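Local coordinates for protein exopolygalacturonase (Yersinia enterocolitica, PDB 2UVF) that probably hydrolyses galacturonic acid linkages at chain ends of pectic polygalacturonate, as a family 28 glycoside hydrolase built on a parallel beta-helix, at residues G464-S469 and V496-Y501; G476-T481 and Q518-T523; P537-K542 and T567-L572. All coordinates share one frame; numbering follows the deposited sequence. Where two conformers were deposited one is given.

How the contacts relate
Contacts 1 and 3 lie on one face of the beta-helix, in the ladder of parallel strands 463-470, 493-500, 539-542 and 568-573; M497 and L499 probably bond through their backbones to K542, tying the two together. Contact 2 runs round a corner between faces, and its F519 and F522 rings reach across the interior to A467 and M497 of contact 1. Contact 1 is the most buried, yet its outer face carries R466, T498 and K468, of which K468 reaches the bound sugar. Contact 2 mixes ring packing inside with polar pairs outside. Contact 3, further toward the C-terminal end and away from the sugar, relies mainly on isoleucines and backbone bonds.

Contact 1 (G464-S469 and V496-Y501); sequences GLRAKS and VMTLDY
R466 does most of the side-chain work here. Its CG stands anti to the backbone N (chi1 172°), and bends at chi2 and chi3 then carry the guanidinium over to the next coil instead of straight out from the sheet. On the way CD passes V496 CB at 3.8 Å, and NH1 comes 3.3 Å from V496 CG1, the branch that is itself anti to the backbone N. NH1 ends 2.7 Å from T498 OG1, which lies at the edge of the guanidinium near its plane. That bond is short but badly bent (120° at the hydrogen), so it counts as weak. The T498 hydroxyl sits in the crowded position between N and the carbonyl carbon. K468 CB lies against one face of the guanidinium, offset toward its rim. A second conformer of R466 was also deposited, which is consistent with a loose hold.

K468 shares this face but its chain leads away from strand 496-500, toward the bound galacturonic acid about 3 Å from its side chain; D403 is a long, weak ion partner. On the inner face A467 CB meets M497 CG at 4.2 Å, and S469 OG and T444 OG1 are hydrogen-bonded.

Underneath, the parallel backbone ladder typical of a beta-helix joins successive coils: V496 N to L465 O, 2.9 Å, A467 N to V496 O, 2.8 Å, then T498 N to A467 O and S469 N to T498 O. The last link, from D500 N to S469 O, is long and weak. The strands run 4° from parallel, and these backbone bonds set the register. The weak polar link of R466 therefore probably adds little to the strand pairing, whereas the same ladder places K468 in the sugar pocket.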
ATOM      1  N   GLY A 464      12.642  -4.402  -0.048  1.00 24.38           N
ATOM      2  CA  GLY A 464      11.997  -3.821   1.137  1.00 25.08           C
ATOM      3  C   GLY A 464      11.636  -2.347   0.954  1.00 25.70           C
ATOM      4  O   GLY A 464      10.475  -1.968   0.957  1.00 25.93           O
ATOM      5  N   LEU A 465      12.647  -1.512   0.795  1.00 26.19           N
ATOM      6  CA  LEU A 465      12.446  -0.093   0.659  1.00 27.26           C
ATOM      7  C   LEU A 465      13.034   0.324  -0.673  1.00 27.91           C
ATOM      8  O   LEU A 465      14.227   0.123  -0.925  1.00 28.16           O
ATOM      9  CB  LEU A 465      13.079   0.665   1.833  1.00 27.00           C
ATOM     10  CG  LEU A 465      13.030   2.191   1.821  1.00 27.88           C
ATOM     11  CD1 LEU A 465      11.615   2.721   1.680  1.00 27.81           C
ATOM     12  CD2 LEU A 465      13.689   2.750   3.093  1.00 27.27           C
ATOM     13  N   ARG A 466      12.189   0.873  -1.545  0.50 28.45           N
ATOM     14  CA  ARG A 466      12.591   1.280  -2.894  0.50 29.14           C
ATOM     15  C   ARG A 466      12.282   2.762  -3.118  0.50 29.65           C
ATOM     16  O   ARG A 466      11.135   3.176  -3.066  0.50 29.51           O
ATOM     17  CB  ARG A 466      11.907   0.397  -3.962  0.50 28.85           C
ATOM     18  CG  ARG A 466      12.087   0.833  -5.445  0.50 29.16           C
ATOM     19  CD  ARG A 466      13.540   0.782  -5.942  0.50 29.61           C
ATOM     20  NE  ARG A 466      13.627   0.410  -7.361  0.50 31.86           N
ATOM     21  CZ  ARG A 466      14.550   0.854  -8.216  0.50 31.22           C
ATOM     22  NH1 ARG A 466      15.473   1.724  -7.823  0.50 30.35           N
ATOM     23  NH2 ARG A 466      14.536   0.444  -9.482  0.50 31.19           N
ATOM     24  N   ALA A 467      13.332   3.544  -3.344  1.00 30.16           N
ATOM     25  CA  ALA A 467      13.233   4.997  -3.540  1.00 31.28           C
ATOM     26  C   ALA A 467      13.833   5.310  -4.889  1.00 32.70           C
ATOM     27  O   ALA A 467      15.045   5.165  -5.101  1.00 32.52           O
ATOM     28  CB  ALA A 467      13.934   5.803  -2.404  1.00 30.80           C
ATOM     29  N   LYS A 468      12.962   5.704  -5.811  1.00 34.78           N
ATOM     30  CA  LYS A 468      13.324   5.930  -7.215  1.00 37.09           C
ATOM     31  C   LYS A 468      12.892   7.316  -7.666  1.00 38.03           C
ATOM     32  O   LYS A 468      11.819   7.779  -7.302  1.00 37.78           O
ATOM     33  CB  LYS A 468      12.708   4.846  -8.126  1.00 37.02           C
ATOM     34  CG  LYS A 468      11.559   4.062  -7.476  1.00 37.76           C
ATOM     35  CD  LYS A 468      10.359   3.848  -8.399  1.00 38.56           C
ATOM     36  CE  LYS A 468      10.328   2.489  -9.064  1.00 38.75           C
ATOM     37  NZ  LYS A 468       8.904   2.106  -9.388  1.00 41.28           N
ATOM     38  N   SER A 469      13.747   7.983  -8.439  1.00 39.84           N
ATOM     39  CA  SER A 469      13.372   9.239  -9.103  1.00 41.39           C
ATOM     40  C   SER A 469      14.264   9.464 -10.311  1.00 43.08           C
ATOM     41  O   SER A 469      15.089   8.602 -10.634  1.00 43.47           O
ATOM     42  CB  SER A 469      13.472  10.428  -8.147  1.00 41.22           C
ATOM     43  OG  SER A 469      12.799  11.558  -8.667  1.00 39.55           O
ATOM     44  N   VAL A 496      16.942   0.239  -2.066  1.00 40.61           N
ATOM     45  CA  VAL A 496      17.471   0.989  -3.215  1.00 42.32           C
ATOM     46  C   VAL A 496      17.030   2.449  -3.152  1.00 43.32           C
ATOM     47  O   VAL A 496      15.923   2.770  -2.722  1.00 43.25           O
ATOM     48  CB  VAL A 496      17.079   0.378  -4.587  1.00 42.06           C
ATOM     49  CG1 VAL A 496      17.945   0.959  -5.697  1.00 41.67           C
ATOM     50  CG2 VAL A 496      17.236  -1.112  -4.572  1.00 42.80           C
ATOM     51  N   MET A 497      17.948   3.326  -3.538  1.00 45.33           N
ATOM     52  CA  MET A 497      17.724   4.753  -3.659  1.00 46.80           C
ATOM     53  C   MET A 497      18.452   5.163  -4.937  1.00 48.85           C
ATOM     54  O   MET A 497      19.657   5.414  -4.910  1.00 48.97           O
ATOM     55  CB  MET A 497      18.325   5.492  -2.471  1.00 46.41           C
ATOM     56  CG  MET A 497      17.867   5.026  -1.101  1.00 46.27           C
ATOM     57  SD  MET A 497      18.529   6.092   0.198  1.00 46.07           S
ATOM     58  CE  MET A 497      17.688   7.627  -0.115  1.00 44.29           C
ATOM     59  N   THR A 498      17.744   5.181  -6.062  1.00 51.33           N
ATOM     60  CA  THR A 498      18.343   5.613  -7.326  1.00 53.94           C
ATOM     61  C   THR A 498      17.842   6.988  -7.725  1.00 55.94           C
ATOM     62  O   THR A 498      16.679   7.322  -7.488  1.00 55.73           O
ATOM     63  CB  THR A 498      18.129   4.614  -8.477  1.00 53.45           C
ATOM     64  OG1 THR A 498      16.837   4.003  -8.365  1.00 54.78           O
ATOM     65  CG2 THR A 498      19.187   3.537  -8.439  1.00 54.00           C
ATOM     66  N   LEU A 499      18.750   7.779  -8.300  1.00 59.15           N
ATOM     67  CA  LEU A 499      18.477   9.145  -8.770  1.00 62.35           C
ATOM     68  C   LEU A 499      19.148   9.309 -10.130  1.00 64.58           C
ATOM     69  O   LEU A 499      20.377   9.441 -10.223  1.00 65.07           O
ATOM     70  CB  LEU A 499      19.027  10.177  -7.783  1.00 62.05           C
ATOM     71  CG  LEU A 499      18.260  11.466  -7.474  1.00 62.96           C
ATOM     72  CD1 LEU A 499      18.999  12.248  -6.394  1.00 63.13           C
ATOM     73  CD2 LEU A 499      18.024  12.335  -8.708  1.00 63.08           C
ATOM     74  N   ASP A 500      18.343   9.293 -11.188  1.00 67.36           N
ATOM     75  CA  ASP A 500      18.883   9.271 -12.544  1.00 70.25           C
ATOM     76  C   ASP A 500      18.760  10.643 -13.283  1.00 71.85           C
ATOM     77  O   ASP A 500      17.732  10.928 -13.913  1.00 72.03           O
ATOM     78  CB  ASP A 500      18.265   8.095 -13.349  1.00 70.12           C
ATOM     79  CG  ASP A 500      18.187   6.768 -12.539  1.00 70.88           C
ATOM     80  OD1 ASP A 500      17.895   6.805 -11.323  1.00 70.72           O
ATOM     81  OD2 ASP A 500      18.394   5.675 -13.124  1.00 70.99           O
ATOM     82  N   TYR A 501      19.817  11.475 -13.173  1.00 73.89           N
ATOM     83  CA  TYR A 501      19.939  12.810 -13.822  1.00 75.64           C
ATOM     84  C   TYR A 501      19.959  12.812 -15.337  1.00 77.04           C
ATOM     85  O   TYR A 501      20.702  12.057 -15.936  1.00 77.35           O
ATOM     86  CB  TYR A 501      21.185  13.578 -13.346  1.00 75.85           C
ATOM     87  CG  TYR A 501      21.562  14.833 -14.189  1.00 76.34           C
ATOM     88  CD1 TYR A 501      20.925  16.044 -13.993  1.00 76.76           C
ATOM     89  CD2 TYR A 501      22.561  14.800 -15.145  1.00 76.56           C
ATOM     90  CE1 TYR A 501      21.238  17.156 -14.729  1.00 76.75           C
ATOM     91  CE2 TYR A 501      22.887  15.917 -15.875  1.00 76.67           C
ATOM     92  CZ  TYR A 501      22.219  17.099 -15.658  1.00 76.54           C
ATOM     93  OH  TYR A 501      22.532  18.230 -16.368  1.00 76.07           O
TER

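Contact 2 (G476-T481 and Q518-T523)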
ATOM      1  N   GLY A 476      11.394  14.854  -4.607  1.00 41.68           N
ATOM      2  CA  GLY A 476      12.136  13.798  -3.948  1.00 40.04           C
ATOM      3  C   GLY A 476      11.351  13.232  -2.782  1.00 38.85           C
ATOM      4  O   GLY A 476      10.144  13.424  -2.676  1.00 38.61           O
ATOM      5  N   ALA A 477      12.048  12.509  -1.920  1.00 38.45           N
ATOM      6  CA  ALA A 477      11.457  11.958  -0.703  1.00 37.89           C
ATOM      7  C   ALA A 477      12.357  12.290   0.477  1.00 37.73           C
ATOM      8  O   ALA A 477      13.592  12.301   0.371  1.00 37.68           O
ATOM      9  CB  ALA A 477      11.244  10.450  -0.830  1.00 37.72           C
ATOM     10  N   ARG A 478      11.721  12.609   1.589  1.00 37.41           N
ATOM     11  CA  ARG A 478      12.416  12.996   2.793  1.00 37.59           C
ATOM     12  C   ARG A 478      11.652  12.487   3.997  1.00 37.09           C
ATOM     13  O   ARG A 478      10.457  12.191   3.906  1.00 37.08           O
ATOM     14  CB  ARG A 478      12.590  14.521   2.870  1.00 37.72           C
ATOM     15  CG  ARG A 478      11.310  15.352   2.871  1.00 37.67           C
ATOM     16  CD  ARG A 478      11.667  16.826   2.599  1.00 38.98           C
ATOM     17  NE  ARG A 478      10.509  17.710   2.418  1.00 40.23           N
ATOM     18  CZ  ARG A 478      10.573  18.909   1.834  1.00 41.50           C
ATOM     19  NH1 ARG A 478      11.728  19.384   1.370  1.00 39.58           N
ATOM     20  NH2 ARG A 478       9.473  19.638   1.695  1.00 43.58           N
ATOM     21  N   ASN A 479      12.357  12.397   5.121  1.00 36.18           N
ATOM     22  CA  ASN A 479      11.805  11.883   6.370  1.00 34.94           C
ATOM     23  C   ASN A 479      11.031  10.560   6.206  1.00 33.71           C
ATOM     24  O   ASN A 479       9.852  10.458   6.528  1.00 33.36           O
ATOM     25  CB  ASN A 479      11.012  12.960   7.107  1.00 34.78           C
ATOM     26  CG  ASN A 479      10.618  12.524   8.494  1.00 36.35           C
ATOM     27  OD1 ASN A 479      11.332  11.740   9.134  1.00 38.08           O
ATOM     28  ND2 ASN A 479       9.462  12.993   8.962  1.00 37.15           N
ATOM     29  N   VAL A 480      11.740   9.561   5.686  1.00 32.95           N
ATOM     30  CA  VAL A 480      11.215   8.210   5.470  1.00 31.94           C
ATOM     31  C   VAL A 480      11.933   7.273   6.453  1.00 31.11           C
ATOM     32  O   VAL A 480      13.165   7.227   6.475  1.00 30.65           O
ATOM     33  CB  VAL A 480      11.436   7.752   3.984  1.00 31.79           C
ATOM     34  CG1 VAL A 480      11.251   6.255   3.830  1.00 31.53           C
ATOM     35  CG2 VAL A 480      10.511   8.510   3.014  1.00 31.46           C
ATOM     36  N   THR A 481      11.156   6.572   7.285  1.00 30.43           N
ATOM     37  CA  THR A 481      11.687   5.637   8.285  1.00 29.90           C
ATOM     38  C   THR A 481      11.226   4.226   7.979  1.00 29.58           C
ATOM     39  O   THR A 481      10.040   3.981   7.775  1.00 30.36           O
ATOM     40  CB  THR A 481      11.305   6.018   9.763  1.00 30.19           C
ATOM     41  OG1 THR A 481      11.908   7.267  10.106  1.00 30.45           O
ATOM     42  CG2 THR A 481      11.807   4.970  10.763  1.00 28.54           C
ATOM     43  N   GLN A 518      15.932  14.725  -5.252  1.00 55.72           N
ATOM     44  CA  GLN A 518      16.862  14.339  -4.190  1.00 53.80           C
ATOM     45  C   GLN A 518      16.181  13.522  -3.093  1.00 51.78           C
ATOM     46  O   GLN A 518      15.022  13.756  -2.746  1.00 51.00           O
ATOM     47  CB  GLN A 518      17.545  15.580  -3.591  1.00 53.81           C
ATOM     48  CG  GLN A 518      16.572  16.643  -3.059  1.00 54.88           C
ATOM     49  CD  GLN A 518      17.165  18.058  -3.012  1.00 54.90           C
ATOM     50  OE1 GLN A 518      18.153  18.310  -2.316  1.00 55.96           O
ATOM     51  NE2 GLN A 518      16.543  18.985  -3.738  1.00 55.27           N
ATOM     52  N   PHE A 519      16.923  12.559  -2.558  1.00 49.83           N
ATOM     53  CA  PHE A 519      16.501  11.796  -1.394  1.00 48.02           C
ATOM     54  C   PHE A 519      17.399  12.135  -0.212  1.00 46.69           C
ATOM     55  O   PHE A 519      18.624  12.127  -0.327  1.00 46.31           O
ATOM     56  CB  PHE A 519      16.540  10.295  -1.685  1.00 47.65           C
ATOM     57  CG  PHE A 519      15.618   9.864  -2.794  1.00 47.70           C
ATOM     58  CD1 PHE A 519      14.232   9.905  -2.625  1.00 47.33           C
ATOM     59  CD2 PHE A 519      16.136   9.404  -4.005  1.00 46.50           C
ATOM     60  CE1 PHE A 519      13.374   9.513  -3.646  1.00 46.81           C
ATOM     61  CE2 PHE A 519      15.294   8.997  -5.026  1.00 46.51           C
ATOM     62  CZ  PHE A 519      13.906   9.054  -4.850  1.00 47.46           C
ATOM     63  N   TYR A 520      16.780  12.478   0.909  1.00 45.53           N
ATOM     64  CA  TYR A 520      17.518  12.762   2.131  1.00 44.26           C
ATOM     65  C   TYR A 520      16.700  12.474   3.396  1.00 43.73           C
ATOM     66  O   TYR A 520      15.459  12.474   3.372  1.00 43.45           O
ATOM     67  CB  TYR A 520      18.117  14.186   2.121  1.00 44.65           C
ATOM     68  CG  TYR A 520      17.131  15.318   2.249  1.00 44.37           C
ATOM     69  CD1 TYR A 520      16.713  15.761   3.501  1.00 44.03           C
ATOM     70  CD2 TYR A 520      16.630  15.966   1.111  1.00 44.90           C
ATOM     71  CE1 TYR A 520      15.794  16.806   3.623  1.00 44.99           C
ATOM     72  CE2 TYR A 520      15.714  17.015   1.224  1.00 44.55           C
ATOM     73  CZ  TYR A 520      15.306  17.427   2.480  1.00 44.77           C
ATOM     74  OH  TYR A 520      14.395  18.457   2.601  1.00 45.95           O
ATOM     75  N   ASP A 521      17.408  12.233   4.499  1.00 42.42           N
ATOM     76  CA  ASP A 521      16.772  11.963   5.783  1.00 41.92           C
ATOM     77  C   ASP A 521      15.983  10.638   5.698  1.00 40.96           C
ATOM     78  O   ASP A 521      14.758  10.600   5.825  1.00 40.86           O
ATOM     79  CB  ASP A 521      15.919  13.167   6.228  1.00 42.16           C
ATOM     80  CG  ASP A 521      15.371  13.023   7.630  1.00 43.16           C
ATOM     81  OD1 ASP A 521      15.971  12.281   8.442  1.00 44.48           O
ATOM     82  OD2 ASP A 521      14.319  13.653   7.915  1.00 43.96           O
ATOM     83  N   PHE A 522      16.728   9.565   5.437  1.00 40.07           N
ATOM     84  CA  PHE A 522      16.217   8.195   5.413  1.00 38.68           C
ATOM     85  C   PHE A 522      16.850   7.442   6.562  1.00 38.00           C
ATOM     86  O   PHE A 522      18.057   7.517   6.785  1.00 37.61           O
ATOM     87  CB  PHE A 522      16.578   7.480   4.103  1.00 38.23           C
ATOM     88  CG  PHE A 522      15.566   7.657   2.995  1.00 38.88           C
ATOM     89  CD1 PHE A 522      15.104   8.922   2.628  1.00 37.24           C
ATOM     90  CD2 PHE A 522      15.088   6.542   2.292  1.00 38.16           C
ATOM     91  CE1 PHE A 522      14.177   9.071   1.601  1.00 37.28           C
ATOM     92  CE2 PHE A 522      14.157   6.694   1.252  1.00 35.13           C
ATOM     93  CZ  PHE A 522      13.709   7.951   0.913  1.00 37.03           C
ATOM     94  N   THR A 523      16.015   6.696   7.263  1.00 37.75           N
ATOM     95  CA  THR A 523      16.419   5.891   8.396  1.00 37.14           C
ATOM     96  C   THR A 523      16.046   4.422   8.186  1.00 36.96           C
ATOM     97  O   THR A 523      14.864   4.078   7.995  1.00 36.25           O
ATOM     98  CB  THR A 523      15.775   6.434   9.684  1.00 37.15           C
ATOM     99  OG1 THR A 523      16.244   7.766   9.899  1.00 36.90           O
ATOM    100  CG2 THR A 523      16.116   5.570  10.890  1.00 36.64           C
TER
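V480 CB sits squarely over the centre of the F522 ring, 3.8 Å from its centroid, with both methyls also on the ring. F522 CG is anti to the carbonyl carbon, which swings the ring under the neighbouring strand until its CE1 edge comes 3.5 Å from A477 O. F519 has the same choice of first torsion, and A477 CB meets its ring at the edge, in plane, 3.5 Å from CD1. On the outer face R478 and Y520 run side by side, each with CG in the crowded position between N and the carbonyl carbon. R478 CB lies over the Y520 ring, offset toward the rim, and the extended chain beyond it brings NH1 to Y520 OH for a 3.1 Å hydrogen bond.

N479 has left-handed helical backbone angles and marks the corner where its coil of the right-handed parallel beta-helix passes from one face to the next; D521, with matching backbone angles, follows it at the next level. Their side chains lie side by side, amide and carboxylate nearly parallel (planes 7° apart), with D521 OD2 3.5 Å from N479 CB.

Backbone bonds hold the levels in step on either side of this bend. Y520 N reaches A477 O at 3.2 Å nearly along the C=O axis; after the turn V480 N goes to D521 O and T523 N to V480 O, the latter at 3.0 Å. Further out, E449 forms a salt bridge with R478 NE, W447 takes a cation-pi contact from the same arginine, and D450 OD1 accepts a hydrogen bond from N479 ND2. Inside the helix F519 and F522 rest on A467 and M497 of the facing strands, while R552 of the following coil makes a cation-pi contact with Y520.

Contact 3 (P537-K542 and T567-L572); sequences PSIEIK and TAISDL
I541 and I569 adopt matching torsions (chi1 -66° and -63°), CG1 anti to the carbonyl carbon and CG2 anti to the backbone N, so they lie side by side and point the same way into the helix. CD1 of I541 touches I569 CG2 at 4.0 Å. Its CG2 branch meets L572 CD1 obliquely at 4.1 Å. At the start of the pair P537 CG presses on A568 CB at 3.3 Å, tighter than usual for two carbons, and T567 CG2 lies against I539 CB.

Three backbone bonds fix the register: A568 N to I539 O (2.9 Å, almost straight), I541 N to A568 O in the carbonyl plane, and S570 N to I541 O (2.7 Å), its donor above the I541 carbonyl plane. On the outside K542 NZ stays 4.0 Å from D571 OD2, beyond a salt bridge; this carboxylate oxygen accepts a hydrogen bond from G543 N.

Strand 539-542 is thus an inner rung of the parallel beta-helix, flanked by 493-500, where Q493 bonds E540, and by 568-573, while H551 and V554 of strand 551-562 and F577 of 576-583 close over L572.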
ATOM      1  N   PRO A 537      23.103  -5.213  -5.818  1.00 43.29           N
ATOM      2  CA  PRO A 537      23.619  -4.994  -4.479  1.00 42.58           C
ATOM      3  C   PRO A 537      22.522  -5.041  -3.427  1.00 41.96           C
ATOM      4  O   PRO A 537      21.417  -4.581  -3.687  1.00 42.16           O
ATOM      5  CB  PRO A 537      24.217  -3.586  -4.568  1.00 42.63           C
ATOM      6  CG  PRO A 537      24.458  -3.362  -6.046  1.00 42.83           C
ATOM      7  CD  PRO A 537      23.305  -4.026  -6.677  1.00 43.35           C
ATOM      8  N   SER A 538      22.838  -5.586  -2.253  1.00 40.89           N
ATOM      9  CA  SER A 538      21.879  -5.665  -1.150  1.00 40.83           C
ATOM     10  C   SER A 538      21.359  -4.288  -0.752  1.00 40.58           C
ATOM     11  O   SER A 538      20.155  -4.095  -0.615  1.00 41.30           O
ATOM     12  CB  SER A 538      22.478  -6.405   0.067  1.00 40.74           C
ATOM     13  OG  SER A 538      23.656  -5.786   0.566  1.00 38.99           O
ATOM     14  N   ILE A 539      22.274  -3.348  -0.544  1.00 40.29           N
ATOM     15  CA  ILE A 539      21.942  -1.953  -0.319  1.00 39.87           C
ATOM     16  C   ILE A 539      22.551  -1.205  -1.515  1.00 40.92           C
ATOM     17  O   ILE A 539      23.736  -1.369  -1.828  1.00 40.94           O
ATOM     18  CB  ILE A 539      22.455  -1.428   1.057  1.00 39.82           C
ATOM     19  CG1 ILE A 539      21.813  -2.212   2.214  1.00 39.12           C
ATOM     20  CG2 ILE A 539      22.168   0.068   1.209  1.00 39.64           C
ATOM     21  CD1 ILE A 539      22.259  -1.793   3.646  1.00 38.18           C
ATOM     22  N   GLU A 540      21.724  -0.449  -2.228  1.00 41.58           N
ATOM     23  CA  GLU A 540      22.176   0.211  -3.430  1.00 42.76           C
ATOM     24  C   GLU A 540      21.675   1.625  -3.519  1.00 43.56           C
ATOM     25  O   GLU A 540      20.482   1.878  -3.671  1.00 43.54           O
ATOM     26  CB  GLU A 540      21.797  -0.561  -4.692  1.00 42.95           C
ATOM     27  CG  GLU A 540      22.239   0.155  -5.952  1.00 44.36           C
ATOM     28  CD  GLU A 540      21.882  -0.578  -7.210  1.00 47.56           C
ATOM     29  OE1 GLU A 540      20.888  -1.334  -7.191  1.00 47.38           O
ATOM     30  OE2 GLU A 540      22.600  -0.397  -8.225  1.00 49.96           O
ATOM     31  N   ILE A 541      22.628   2.540  -3.424  1.00 44.89           N
ATOM     32  CA  ILE A 541      22.388   3.968  -3.485  1.00 46.17           C
ATOM     33  C   ILE A 541      23.157   4.449  -4.719  1.00 47.77           C
ATOM     34  O   ILE A 541      24.326   4.105  -4.899  1.00 47.75           O
ATOM     35  CB  ILE A 541      22.855   4.644  -2.154  1.00 45.95           C
ATOM     36  CG1 ILE A 541      21.966   4.172  -0.979  1.00 45.29           C
ATOM     37  CG2 ILE A 541      22.845   6.150  -2.265  1.00 45.47           C
ATOM     38  CD1 ILE A 541      22.615   4.205   0.392  1.00 42.86           C
ATOM     39  N   LYS A 542      22.475   5.182  -5.600  1.00 50.07           N
ATOM     40  CA  LYS A 542      23.105   5.776  -6.790  1.00 52.12           C
ATOM     41  C   LYS A 542      22.423   7.081  -7.215  1.00 53.50           C
ATOM     42  O   LYS A 542      21.202   7.133  -7.388  1.00 53.08           O
ATOM     43  CB  LYS A 542      23.105   4.803  -7.973  1.00 52.23           C
ATOM     44  CG  LYS A 542      24.242   5.067  -8.961  1.00 53.34           C
ATOM     45  CD  LYS A 542      23.832   4.923 -10.429  1.00 54.49           C
ATOM     46  CE  LYS A 542      24.976   5.334 -11.364  1.00 54.70           C
ATOM     47  NZ  LYS A 542      25.502   6.731 -11.130  1.00 55.77           N
ATOM     48  N   THR A 567      27.146  -4.517  -0.869  1.00 34.36           N
ATOM     49  CA  THR A 567      26.512  -3.234  -1.136  1.00 35.18           C
ATOM     50  C   THR A 567      27.162  -2.506  -2.320  1.00 36.69           C
ATOM     51  O   THR A 567      28.291  -2.816  -2.688  1.00 36.77           O
ATOM     52  CB  THR A 567      26.630  -2.283   0.082  1.00 35.16           C
ATOM     53  OG1 THR A 567      28.015  -1.976   0.320  1.00 35.32           O
ATOM     54  CG2 THR A 567      25.983  -2.891   1.352  1.00 34.33           C
ATOM     55  N   ALA A 568      26.443  -1.534  -2.887  1.00 37.52           N
ATOM     56  CA  ALA A 568      26.970  -0.588  -3.882  1.00 38.77           C
ATOM     57  C   ALA A 568      26.366   0.766  -3.585  1.00 39.86           C
ATOM     58  O   ALA A 568      25.178   1.003  -3.803  1.00 39.33           O
ATOM     59  CB  ALA A 568      26.655  -1.027  -5.327  1.00 38.77           C
ATOM     60  N   ILE A 569      27.194   1.650  -3.046  1.00 41.53           N
ATOM     61  CA  ILE A 569      26.730   2.918  -2.533  1.00 43.11           C
ATOM     62  C   ILE A 569      27.532   4.037  -3.206  1.00 45.18           C
ATOM     63  O   ILE A 569      28.725   4.208  -2.938  1.00 45.58           O
ATOM     64  CB  ILE A 569      26.816   2.933  -0.968  1.00 42.95           C
ATOM     65  CG1 ILE A 569      25.881   1.845  -0.385  1.00 41.11           C
ATOM     66  CG2 ILE A 569      26.523   4.341  -0.400  1.00 41.25           C
ATOM     67  CD1 ILE A 569      26.223   1.364   1.007  1.00 38.18           C
ATOM     68  N   SER A 570      26.879   4.741  -4.099  1.00 20.00           N
ATOM     69  CA  SER A 570      27.463   5.931  -4.624  1.00 20.00           C
ATOM     70  C   SER A 570      26.674   7.193  -4.579  1.00 20.00           C
ATOM     71  O   SER A 570      25.471   7.233  -4.662  1.00 49.95           O
ATOM     72  CB  SER A 570      28.156   5.714  -5.946  1.00 20.00           C
ATOM     73  OG  SER A 570      27.256   5.710  -7.008  1.00 20.00           O
ATOM     74  N   ASP A 571      27.425   8.250  -4.453  1.00 50.26           N
ATOM     75  CA  ASP A 571      26.845   9.594  -4.415  1.00 50.24           C
ATOM     76  C   ASP A 571      26.039   9.839  -3.159  1.00 49.59           C
ATOM     77  O   ASP A 571      24.869  10.229  -3.213  1.00 49.51           O
ATOM     78  CB  ASP A 571      25.986   9.863  -5.658  1.00 50.47           C
ATOM     79  CG  ASP A 571      26.730   9.588  -6.946  1.00 52.15           C
ATOM     80  OD1 ASP A 571      27.932   9.928  -7.037  1.00 53.85           O
ATOM     81  OD2 ASP A 571      26.116   9.024  -7.873  1.00 54.38           O
ATOM     82  N   LEU A 572      26.688   9.640  -2.024  1.00 49.04           N
ATOM     83  CA  LEU A 572      26.024   9.797  -0.751  1.00 48.48           C
ATOM     84  C   LEU A 572      26.818  10.724   0.164  1.00 48.18           C
ATOM     85  O   LEU A 572      28.037  10.651   0.212  1.00 48.33           O
ATOM     86  CB  LEU A 572      25.836   8.425  -0.107  1.00 48.19           C
ATOM     87  CG  LEU A 572      25.053   8.392   1.203  1.00 47.65           C
ATOM     88  CD1 LEU A 572      23.569   8.632   0.954  1.00 46.85           C
ATOM     89  CD2 LEU A 572      25.300   7.065   1.889  1.00 47.52           C
TER